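Local coordinates for protein CofB (Escherichia coli, PDB 5AX6) that serves as a minor pilin subunit of the type IVb CFA/III pilus, forms a homotrimer and probably takes part in assembly of the pilus, at residues D179-E184 and W193-I198; I139-F144 and G222-I227; I75-G80 and L121-I126. All coordinates share one frame; numbering follows the deposited sequence.

Contact 1: D179-E184 and W193-I198; sequences DIYVVE and WRLTTI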
loop_
_atom_site.group_PDB
_atom_site.type_symbol
_atom_site.label_atom_id
_atom_site.label_comp_id
_atom_site.label_asym_id
_atom_site.label_seq_id
_atom_site.Cartn_x
_atom_site.Cartn_y
_atom_site.Cartn_z
ATOM N N ASP A 179 20.030 -17.465 28.747
ATOM C CA ASP A 179 20.433 -18.750 29.294
ATOM C C ASP A 179 19.500 -19.152 30.422
ATOM O O ASP A 179 18.606 -18.386 30.835
ATOM C CB ASP A 179 21.888 -18.731 29.795
ATOM C CG ASP A 179 22.629 -20.048 29.497
ATOM O OD1 ASP A 179 22.024 -21.142 29.631
ATOM O OD2 ASP A 179 23.812 -19.991 29.100
ATOM N N ILE A 180 19.723 -20.366 30.905
ATOM C CA ILE A 180 18.926 -20.955 31.962
ATOM C C ILE A 180 19.878 -21.598 32.948
ATOM O O ILE A 180 20.671 -22.446 32.562
ATOM C CB ILE A 180 17.960 -22.014 31.414
ATOM C CG1 ILE A 180 16.971 -21.368 30.435
ATOM C CG2 ILE A 180 17.252 -22.723 32.555
ATOM C CD1 ILE A 180 16.129 -22.369 29.671
ATOM N N TYR A 181 19.811 -21.181 34.207
ATOM C CA TYR A 181 20.687 -21.723 35.236
ATOM C C TYR A 181 19.875 -22.450 36.284
ATOM O O TYR A 181 18.730 -22.090 36.562
ATOM C CB TYR A 181 21.507 -20.614 35.909
ATOM C CG TYR A 181 22.731 -20.181 35.152
ATOM C CD1 TYR A 181 24.001 -20.483 35.624
ATOM C CD2 TYR A 181 22.624 -19.480 33.961
ATOM C CE1 TYR A 181 25.134 -20.082 34.933
ATOM C CE2 TYR A 181 23.742 -19.072 33.263
ATOM C CZ TYR A 181 24.998 -19.375 33.756
ATOM O OH TYR A 181 26.113 -18.973 33.059
ATOM N N VAL A 182 20.482 -23.471 36.880
ATOM C CA VAL A 182 19.897 -24.115 38.045
ATOM C C VAL A 182 20.288 -23.319 39.286
ATOM O O VAL A 182 21.463 -22.968 39.466
ATOM C CB VAL A 182 20.368 -25.577 38.180
ATOM C CG1 VAL A 182 19.859 -26.184 39.473
ATOM C CG2 VAL A 182 19.908 -26.389 36.982
ATOM N N VAL A 183 19.312 -23.012 40.135
ATOM C CA VAL A 183 19.612 -22.320 41.376
ATOM C C VAL A 183 19.086 -23.115 42.561
ATOM O O VAL A 183 18.260 -24.007 42.399
ATOM C CB VAL A 183 19.039 -20.881 41.379
ATOM C CG1 VAL A 183 19.737 -20.051 40.293
ATOM C CG2 VAL A 183 17.519 -20.882 41.172
ATOM N N GLU A 184 19.589 -22.800 43.746
ATOM C CA GLU A 184 19.227 -23.544 44.933
ATOM C C GLU A 184 19.198 -22.638 46.147
ATOM O O GLU A 184 19.841 -21.582 46.182
ATOM C CB GLU A 184 20.213 -24.701 45.165
ATOM C CG GLU A 184 21.636 -24.230 45.416
ATOM C CD GLU A 184 22.638 -25.368 45.581
ATOM O OE1 GLU A 184 22.947 -26.061 44.585
ATOM O OE2 GLU A 184 23.124 -25.560 46.717
ATOM N N TRP A 193 18.539 -17.678 47.477
ATOM C CA TRP A 193 18.903 -18.262 46.183
ATOM C C TRP A 193 20.370 -18.061 45.822
ATOM O O TRP A 193 20.919 -16.984 46.027
ATOM C CB TRP A 193 18.044 -17.652 45.067
ATOM C CG TRP A 193 16.608 -18.045 45.105
ATOM C CD1 TRP A 193 15.533 -17.228 45.357
ATOM C CD2 TRP A 193 16.074 -19.352 44.866
ATOM N NE1 TRP A 193 14.365 -17.953 45.283
ATOM C CE2 TRP A 193 14.670 -19.260 44.984
ATOM C CE3 TRP A 193 16.647 -20.592 44.562
ATOM C CZ2 TRP A 193 13.834 -20.363 44.821
ATOM C CZ3 TRP A 193 15.815 -21.684 44.391
ATOM C CH2 TRP A 193 14.422 -21.563 44.522
ATOM N N ARG A 194 20.992 -19.092 45.257
ATOM C CA ARG A 194 22.349 -18.980 44.733
ATOM C C ARG A 194 22.511 -19.936 43.561
ATOM O O ARG A 194 21.747 -20.891 43.424
ATOM C CB ARG A 194 23.388 -19.298 45.814
ATOM C CG ARG A 194 23.302 -20.746 46.281
ATOM C CD ARG A 194 24.476 -21.178 47.169
ATOM N NE ARG A 194 24.217 -22.519 47.689
ATOM C CZ ARG A 194 23.485 -22.764 48.773
ATOM N NH1 ARG A 194 22.973 -21.757 49.478
ATOM N NH2 ARG A 194 23.276 -24.017 49.158
ATOM N N LEU A 195 23.495 -19.681 42.709
ATOM C CA LEU A 195 23.761 -20.581 41.594
ATOM C C LEU A 195 24.169 -21.962 42.105
ATOM O O LEU A 195 25.012 -22.087 42.988
ATOM C CB LEU A 195 24.849 -20.010 40.685
ATOM C CG LEU A 195 24.507 -18.691 39.998
ATOM C CD1 LEU A 195 25.725 -18.150 39.268
ATOM C CD2 LEU A 195 23.354 -18.907 39.022
ATOM N N THR A 196 23.541 -22.993 41.569
ATOM C CA THR A 196 23.997 -24.350 41.818
ATOM C C THR A 196 25.342 -24.519 41.120
ATOM O O THR A 196 25.525 -24.016 40.012
ATOM C CB THR A 196 22.976 -25.379 41.307
ATOM O OG1 THR A 196 21.785 -25.290 42.101
ATOM C CG2 THR A 196 23.543 -26.802 41.387
ATOM N N THR A 197 26.297 -25.184 41.771
ATOM C CA THR A 197 27.616 -25.369 41.160
ATOM C C THR A 197 28.051 -26.833 41.142
ATOM O O THR A 197 27.652 -27.626 41.995
ATOM C CB THR A 197 28.729 -24.574 41.891
ATOM O OG1 THR A 197 28.760 -24.961 43.270
ATOM C CG2 THR A 197 28.515 -23.054 41.777
ATOM N N ILE A 198 28.872 -27.157 40.150
ATOM C CA ILE A 198 29.519 -28.455 40.016
ATOM C C ILE A 198 31.022 -28.201 39.993
ATOM O O ILE A 198 31.543 -27.647 39.024
ATOM C CB ILE A 198 29.098 -29.189 38.726
ATOM C CG1 ILE A 198 27.582 -29.396 38.681
ATOM C CG2 ILE A 198 29.840 -30.511 38.596
ATOM C CD1 ILE A 198 27.040 -30.189 39.837
HETATM O O HOH W 1 25.658 -26.221 44.362
#

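Contact 2: I139-F144 and G222-I227; sequences IERVDF and GLRLSI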
loop_
_atom_site.group_PDB
_atom_site.type_symbol
_atom_site.label_atom_id
_atom_site.label_comp_id
_atom_site.label_asym_id
_atom_site.label_seq_id
_atom_site.Cartn_x
_atom_site.Cartn_y
_atom_site.Cartn_z
ATOM N N ILE A 139 18.870 -1.186 32.142
ATOM C CA ILE A 139 18.832 -2.585 32.530
ATOM C C ILE A 139 19.262 -3.447 31.348
ATOM O O ILE A 139 18.635 -3.402 30.281
ATOM C CB ILE A 139 17.414 -2.986 32.996
ATOM C CG1 ILE A 139 17.044 -2.235 34.289
ATOM C CG2 ILE A 139 17.316 -4.497 33.176
ATOM C CD1 ILE A 139 15.524 -2.240 34.602
ATOM N N GLU A 140 20.323 -4.225 31.519
ATOM C CA GLU A 140 20.854 -4.972 30.384
ATOM C C GLU A 140 20.438 -6.424 30.395
ATOM O O GLU A 140 20.639 -7.154 29.416
ATOM C CB GLU A 140 22.386 -4.872 30.339
ATOM C CG GLU A 140 23.117 -5.585 31.455
ATOM C CD GLU A 140 24.631 -5.436 31.323
ATOM O OE1 GLU A 140 25.106 -4.288 31.177
ATOM O OE2 GLU A 140 25.339 -6.466 31.343
ATOM N N ARG A 141 19.857 -6.862 31.502
ATOM C CA ARG A 141 19.364 -8.229 31.574
ATOM C C ARG A 141 18.270 -8.315 32.622
ATOM O O ARG A 141 18.359 -7.642 33.648
ATOM C CB ARG A 141 20.501 -9.209 31.919
ATOM C CG ARG A 141 20.161 -10.662 31.592
ATOM C CD ARG A 141 21.320 -11.593 31.906
ATOM N NE ARG A 141 21.473 -11.844 33.339
ATOM C CZ ARG A 141 22.571 -11.567 34.039
ATOM N NH1 ARG A 141 23.618 -10.999 33.453
ATOM N NH2 ARG A 141 22.616 -11.850 35.332
ATOM N N VAL A 142 17.250 -9.132 32.364
ATOM C CA VAL A 142 16.221 -9.383 33.371
ATOM C C VAL A 142 16.221 -10.859 33.719
ATOM O O VAL A 142 15.996 -11.707 32.859
ATOM C CB VAL A 142 14.804 -8.964 32.889
ATOM C CG1 VAL A 142 13.788 -9.143 34.020
ATOM C CG2 VAL A 142 14.804 -7.520 32.401
ATOM N N ASP A 143 16.484 -11.162 34.987
ATOM C CA ASP A 143 16.496 -12.542 35.457
ATOM C C ASP A 143 15.225 -12.856 36.235
ATOM O O ASP A 143 14.821 -12.077 37.088
ATOM C CB ASP A 143 17.709 -12.801 36.364
ATOM C CG ASP A 143 19.032 -12.791 35.609
ATOM O OD1 ASP A 143 19.030 -12.969 34.367
ATOM O OD2 ASP A 143 20.079 -12.627 36.278
ATOM N N PHE A 144 14.633 -14.013 35.954
ATOM C CA PHE A 144 13.460 -14.500 36.667
ATOM C C PHE A 144 13.822 -15.793 37.387
ATOM O O PHE A 144 14.234 -16.759 36.746
ATOM C CB PHE A 144 12.294 -14.750 35.700
ATOM C CG PHE A 144 11.816 -13.517 34.994
ATOM C CD1 PHE A 144 10.755 -12.773 35.505
ATOM C CD2 PHE A 144 12.426 -13.099 33.820
ATOM C CE1 PHE A 144 10.313 -11.620 34.858
ATOM C CE2 PHE A 144 11.988 -11.968 33.160
ATOM C CZ PHE A 144 10.927 -11.221 33.678
ATOM N N GLY A 222 15.470 -24.403 41.835
ATOM C CA GLY A 222 14.687 -23.545 40.971
ATOM C C GLY A 222 15.445 -23.332 39.682
ATOM O O GLY A 222 16.533 -23.876 39.500
ATOM N N LEU A 223 14.859 -22.554 38.779
ATOM C CA LEU A 223 15.514 -22.191 37.533
ATOM C C LEU A 223 15.580 -20.684 37.432
ATOM O O LEU A 223 14.606 -19.992 37.742
ATOM C CB LEU A 223 14.766 -22.744 36.317
ATOM C CG LEU A 223 14.694 -24.260 36.132
ATOM C CD1 LEU A 223 13.690 -24.572 35.024
ATOM C CD2 LEU A 223 16.066 -24.823 35.801
ATOM N N ARG A 224 16.721 -20.172 36.998
ATOM C CA ARG A 224 16.813 -18.759 36.681
ATOM C C ARG A 224 16.743 -18.595 35.169
ATOM O O ARG A 224 17.591 -19.117 34.441
ATOM C CB ARG A 224 18.107 -18.157 37.234
ATOM C CG ARG A 224 18.196 -16.649 37.034
ATOM C CD ARG A 224 19.540 -16.106 37.463
ATOM N NE ARG A 224 20.630 -16.577 36.613
ATOM C CZ ARG A 224 21.893 -16.187 36.759
ATOM N NH1 ARG A 224 22.206 -15.329 37.721
ATOM N NH2 ARG A 224 22.837 -16.661 35.957
ATOM N N LEU A 225 15.714 -17.896 34.692
ATOM C CA LEU A 225 15.579 -17.627 33.270
ATOM C C LEU A 225 16.039 -16.208 32.994
ATOM O O LEU A 225 15.518 -15.267 33.601
ATOM C CB LEU A 225 14.126 -17.797 32.804
ATOM C CG LEU A 225 13.390 -19.092 33.137
ATOM C CD1 LEU A 225 11.938 -18.998 32.662
ATOM C CD2 LEU A 225 14.086 -20.262 32.468
ATOM N N SER A 226 17.008 -16.050 32.091
ATOM C CA SER A 226 17.552 -14.729 31.768
ATOM C C SER A 226 17.035 -14.243 30.424
ATOM O O SER A 226 17.115 -14.970 29.437
ATOM C CB SER A 226 19.085 -14.754 31.728
ATOM O OG SER A 226 19.622 -15.130 32.983
ATOM N N ILE A 227 16.522 -13.018 30.397
ATOM C CA ILE A 227 16.049 -12.405 29.153
ATOM C C ILE A 227 16.835 -11.140 28.849
ATOM O O ILE A 227 17.041 -10.303 29.731
ATOM C CB ILE A 227 14.560 -12.027 29.213
ATOM C CG1 ILE A 227 13.725 -13.154 29.826
ATOM C CG2 ILE A 227 14.074 -11.589 27.823
ATOM C CD1 ILE A 227 13.467 -14.324 28.898
HETATM O O HOH W 2 20.451 -13.052 38.921
#

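Contact 3: I75-G80 and L121-I126; sequences INWGAG and LKIDRI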
loop_
_atom_site.group_PDB
_atom_site.type_symbol
_atom_site.label_atom_id
_atom_site.label_comp_id
_atom_site.label_asym_id
_atom_site.label_seq_id
_atom_site.Cartn_x
_atom_site.Cartn_y
_atom_site.Cartn_z
ATOM N N ILE A 75 14.068 -7.947 43.338
ATOM C CA ILE A 75 12.665 -7.613 43.538
ATOM C C ILE A 75 11.905 -8.872 43.938
ATOM O O ILE A 75 11.827 -9.832 43.174
ATOM C CB ILE A 75 12.065 -6.999 42.262
ATOM C CG1 ILE A 75 12.736 -5.650 41.988
ATOM C CG2 ILE A 75 10.544 -6.817 42.393
ATOM C CD1 ILE A 75 12.285 -5.016 40.662
ATOM N N ASN A 76 11.359 -8.885 45.145
ATOM C CA ASN A 76 10.609 -10.052 45.584
ATOM C C ASN A 76 9.291 -10.094 44.822
ATOM O O ASN A 76 8.697 -9.051 44.550
ATOM C CB ASN A 76 10.379 -10.012 47.097
ATOM C CG ASN A 76 10.109 -11.379 47.680
ATOM O OD1 ASN A 76 9.987 -12.369 46.953
ATOM N ND2 ASN A 76 10.005 -11.444 48.999
ATOM N N TRP A 77 8.843 -11.286 44.445
ATOM C CA TRP A 77 7.649 -11.406 43.608
ATOM C C TRP A 77 6.680 -12.446 44.168
ATOM O O TRP A 77 7.091 -13.347 44.895
ATOM C CB TRP A 77 8.048 -11.784 42.176
ATOM C CG TRP A 77 6.933 -11.666 41.142
ATOM C CD1 TRP A 77 6.182 -12.682 40.629
ATOM C CD2 TRP A 77 6.503 -10.472 40.475
ATOM N NE1 TRP A 77 5.293 -12.193 39.699
ATOM C CE2 TRP A 77 5.470 -10.835 39.587
ATOM C CE3 TRP A 77 6.872 -9.120 40.562
ATOM C CZ2 TRP A 77 4.806 -9.904 38.783
ATOM C CZ3 TRP A 77 6.214 -8.197 39.757
ATOM C CH2 TRP A 77 5.194 -8.594 38.883
ATOM N N GLY A 78 5.399 -12.317 43.822
ATOM C CA GLY A 78 4.405 -13.326 44.157
ATOM C C GLY A 78 3.689 -13.100 45.480
ATOM O O GLY A 78 3.644 -11.976 45.996
ATOM N N ALA A 79 3.137 -14.182 46.031
ATOM C CA ALA A 79 2.362 -14.136 47.273
ATOM C C ALA A 79 3.142 -13.495 48.418
ATOM O O ALA A 79 4.326 -13.774 48.615
ATOM C CB ALA A 79 1.918 -15.540 47.666
ATOM N N GLY A 80 2.469 -12.624 49.165
ATOM C CA GLY A 80 3.075 -11.977 50.312
ATOM C C GLY A 80 3.767 -10.670 49.990
ATOM O O GLY A 80 4.178 -9.944 50.895
ATOM N N LEU A 121 5.367 -24.489 39.623
ATOM C CA LEU A 121 6.414 -23.568 39.206
ATOM C C LEU A 121 5.865 -22.147 39.227
ATOM O O LEU A 121 4.827 -21.875 38.621
ATOM C CB LEU A 121 6.922 -23.941 37.810
ATOM C CG LEU A 121 8.286 -23.433 37.337
ATOM C CD1 LEU A 121 9.412 -23.896 38.251
ATOM C CD2 LEU A 121 8.541 -23.881 35.906
ATOM N N LYS A 122 6.558 -21.256 39.933
ATOM C CA LYS A 122 6.122 -19.869 40.118
ATOM C C LYS A 122 7.300 -18.914 40.039
ATOM O O LYS A 122 8.415 -19.281 40.392
ATOM C CB LYS A 122 5.452 -19.681 41.481
ATOM C CG LYS A 122 4.224 -20.531 41.721
ATOM C CD LYS A 122 3.714 -20.326 43.134
ATOM C CE LYS A 122 2.379 -21.040 43.334
ATOM N NZ LYS A 122 2.081 -21.244 44.786
ATOM N N ILE A 123 7.051 -17.675 39.637
ATOM C CA ILE A 123 8.103 -16.659 39.732
ATOM C C ILE A 123 8.264 -16.199 41.172
ATOM O O ILE A 123 7.322 -15.698 41.782
ATOM C CB ILE A 123 7.810 -15.444 38.840
ATOM C CG1 ILE A 123 7.691 -15.886 37.383
ATOM C CG2 ILE A 123 8.918 -14.386 39.004
ATOM C CD1 ILE A 123 7.075 -14.843 36.458
ATOM N N ASP A 124 9.466 -16.368 41.717
ATOM C CA ASP A 124 9.714 -16.064 43.120
ATOM C C ASP A 124 10.400 -14.709 43.305
ATOM O O ASP A 124 10.318 -14.081 44.358
ATOM C CB ASP A 124 10.576 -17.169 43.746
ATOM C CG ASP A 124 10.589 -17.104 45.258
ATOM O OD1 ASP A 124 9.495 -16.981 45.859
ATOM O OD2 ASP A 124 11.687 -17.167 45.849
ATOM N N ARG A 125 11.074 -14.257 42.259
ATOM C CA ARG A 125 11.964 -13.126 42.388
ATOM C C ARG A 125 12.419 -12.682 41.011
ATOM O O ARG A 125 12.531 -13.500 40.091
ATOM C CB ARG A 125 13.156 -13.519 43.268
ATOM C CG ARG A 125 14.384 -12.677 43.109
ATOM C CD ARG A 125 15.478 -13.194 44.032
ATOM N NE ARG A 125 16.791 -12.728 43.603
ATOM C CZ ARG A 125 17.911 -12.966 44.266
ATOM N NH1 ARG A 125 17.871 -13.655 45.402
ATOM N NH2 ARG A 125 19.062 -12.502 43.801
ATOM N N ILE A 126 12.643 -11.381 40.878
ATOM C CA ILE A 126 13.087 -10.777 39.628
ATOM C C ILE A 126 14.304 -9.921 39.897
ATOM O O ILE A 126 14.328 -9.157 40.869
ATOM C CB ILE A 126 11.978 -9.925 38.985
ATOM C CG1 ILE A 126 10.764 -10.803 38.665
ATOM C CG2 ILE A 126 12.491 -9.224 37.723
ATOM C CD1 ILE A 126 9.508 -10.001 38.295
HETATM O O HOH W 3 6.177 -16.493 44.369
#

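Contact 1: D179-E184 and W193-I198
E184 and T196 meet at about a right angle in the beta hairpin formed by strands 179-185 and 194-198, part of the antiparallel sheet of the pilin domain. The hydroxyl OG1 of T196 donates to E184 OE1 at 2.8 Å, on the anti lone pair of that oxygen. E184 OE2 likewise offers its anti lone pair to R194 NH2, 2.9 Å away, in a salt bridge whose carboxylate and guanidinium planes stand 59° apart. With CG of E184 lodged between its own backbone N and carbonyl carbon (chi1 63°), this methylene lies over one face of the guanidinium. A water donates to OE1 and accepts from T197 N. An alanine in place of E184 would probably leave T196 OG1 without its acceptor and R194 held at NH2 by N186 OD1 but no longer by a carboxylate. Reciprocal backbone bonds pair E184 with R194, and T196 N reaches V182 O. W193, whose NE1 donates to D124, sets its six-membered ring against V183, with CE3 3.5 Å from V183 CG2. At the V183-L195 bridge, L195 CD2 packs 3.8 Å from Y181 CD1 and 4.0 Å from V183 CG1.

Contact 2: I139-F144 and G222-I227
D143 and S226 form a non-hydrogen-bonded pair of antiparallel strands; their backbones bond outward, to D127 and D179 respectively, and their side chains, on one face of the sheet, bond to each other instead: S226 OG donates to D143 OD1 at 2.6 Å. The hydroxyl comes from above the carboxylate plane, 49° out of it. From the opposite face of that plane R141 NE reaches the same oxygen at 2.9 Å, while R141 NH2 takes OD2 at 2.8 Å, a side-on two-nitrogen grip that holds the carboxylate close to the edge of the guanidinium. The bend at chi3 (76°) places NE of R141 to meet D143 OD1. R224 adds a longer, purely electrostatic contact, NH1 lying 3.7 Å from D143 OD2, and a water bonded to both atoms bridges them. The two guanidinium groups come close, so the shared carboxylate probably offsets their repulsion; R224 NH2 is further satisfied by L63 O and R141 NH2 by N60 O. In the backbone, reciprocal N-H to O=C bonds join V142 to I227 and F144 to L225. On the apolar face, I227 CG1 approaches the edge of the F144 ring, 3.9 Å from CE2. I18 and V22 of helix 4-25 cover this side, giving the antiparallel sheet packed on an N-terminal helix that is characteristic of type IV pilins.

Contact 3: I75-G80 and L121-I126
W77 lays one face of its indole against I126, with I123 alongside it at CD1, just where the short strand 75-76, outermost in its sheet within the chain, peels away from strand 121-130 next to a classic beta bulge, D124 and R125 both facing I145. This is the tight half of the contact. CG of W77 stands anti to the backbone N (chi1 -168°), and CD1 of I126 makes a CH-pi contact 4.0 Å from the centroid of the six-membered ring. At the ring edge, and in its plane, I123 O lies 3.4 Å from W77 CD1. The I123 side chain points the same way as the tryptophan, its CG2 3.6 Å from CD1, and I21 of helix 4-25 also touches W77. Paired backbone bonds fasten I75 to I126.

The other half is looser and more open to solvent. W77 N still donates to D124 O, but at 3.2 Å and from 51° above the carbonyl plane, and its bond to N76 OD1 is weak. Past it the chain turns through G78, where a side chain would jam against the preceding carbonyl, and A79 and G80 lie exposed, clear of strand 121-130. R125 reaches across the sheet to A190 O with NH1, while its NE pairs with D127 in a salt bridge. A water links the two backbones, donating to I123 O at 2.9 Å and more weakly to W77 O at 3.3 Å.

In the fold
After the N-terminal helix 4-25, the first of the three contacts to close a loop is contact 3, where 121-126 returns to 75-80 after 40 residues without helix or strand, a span that includes the C92-C110 disulfide. Strand 121-130 then leads directly into 139-148, the first partner in contact 2, so these contacts follow in series and adjoin through I126 and F144. Contact 2 closes a much longer loop of 77 residues, and contact 1 is nested within it as a local hairpin. The last strand of this sheet in chain order, 220-227, inserts between 139-148 and 179-185, joining its early and late halves. Contacts 1 and 3 also touch across the sheet.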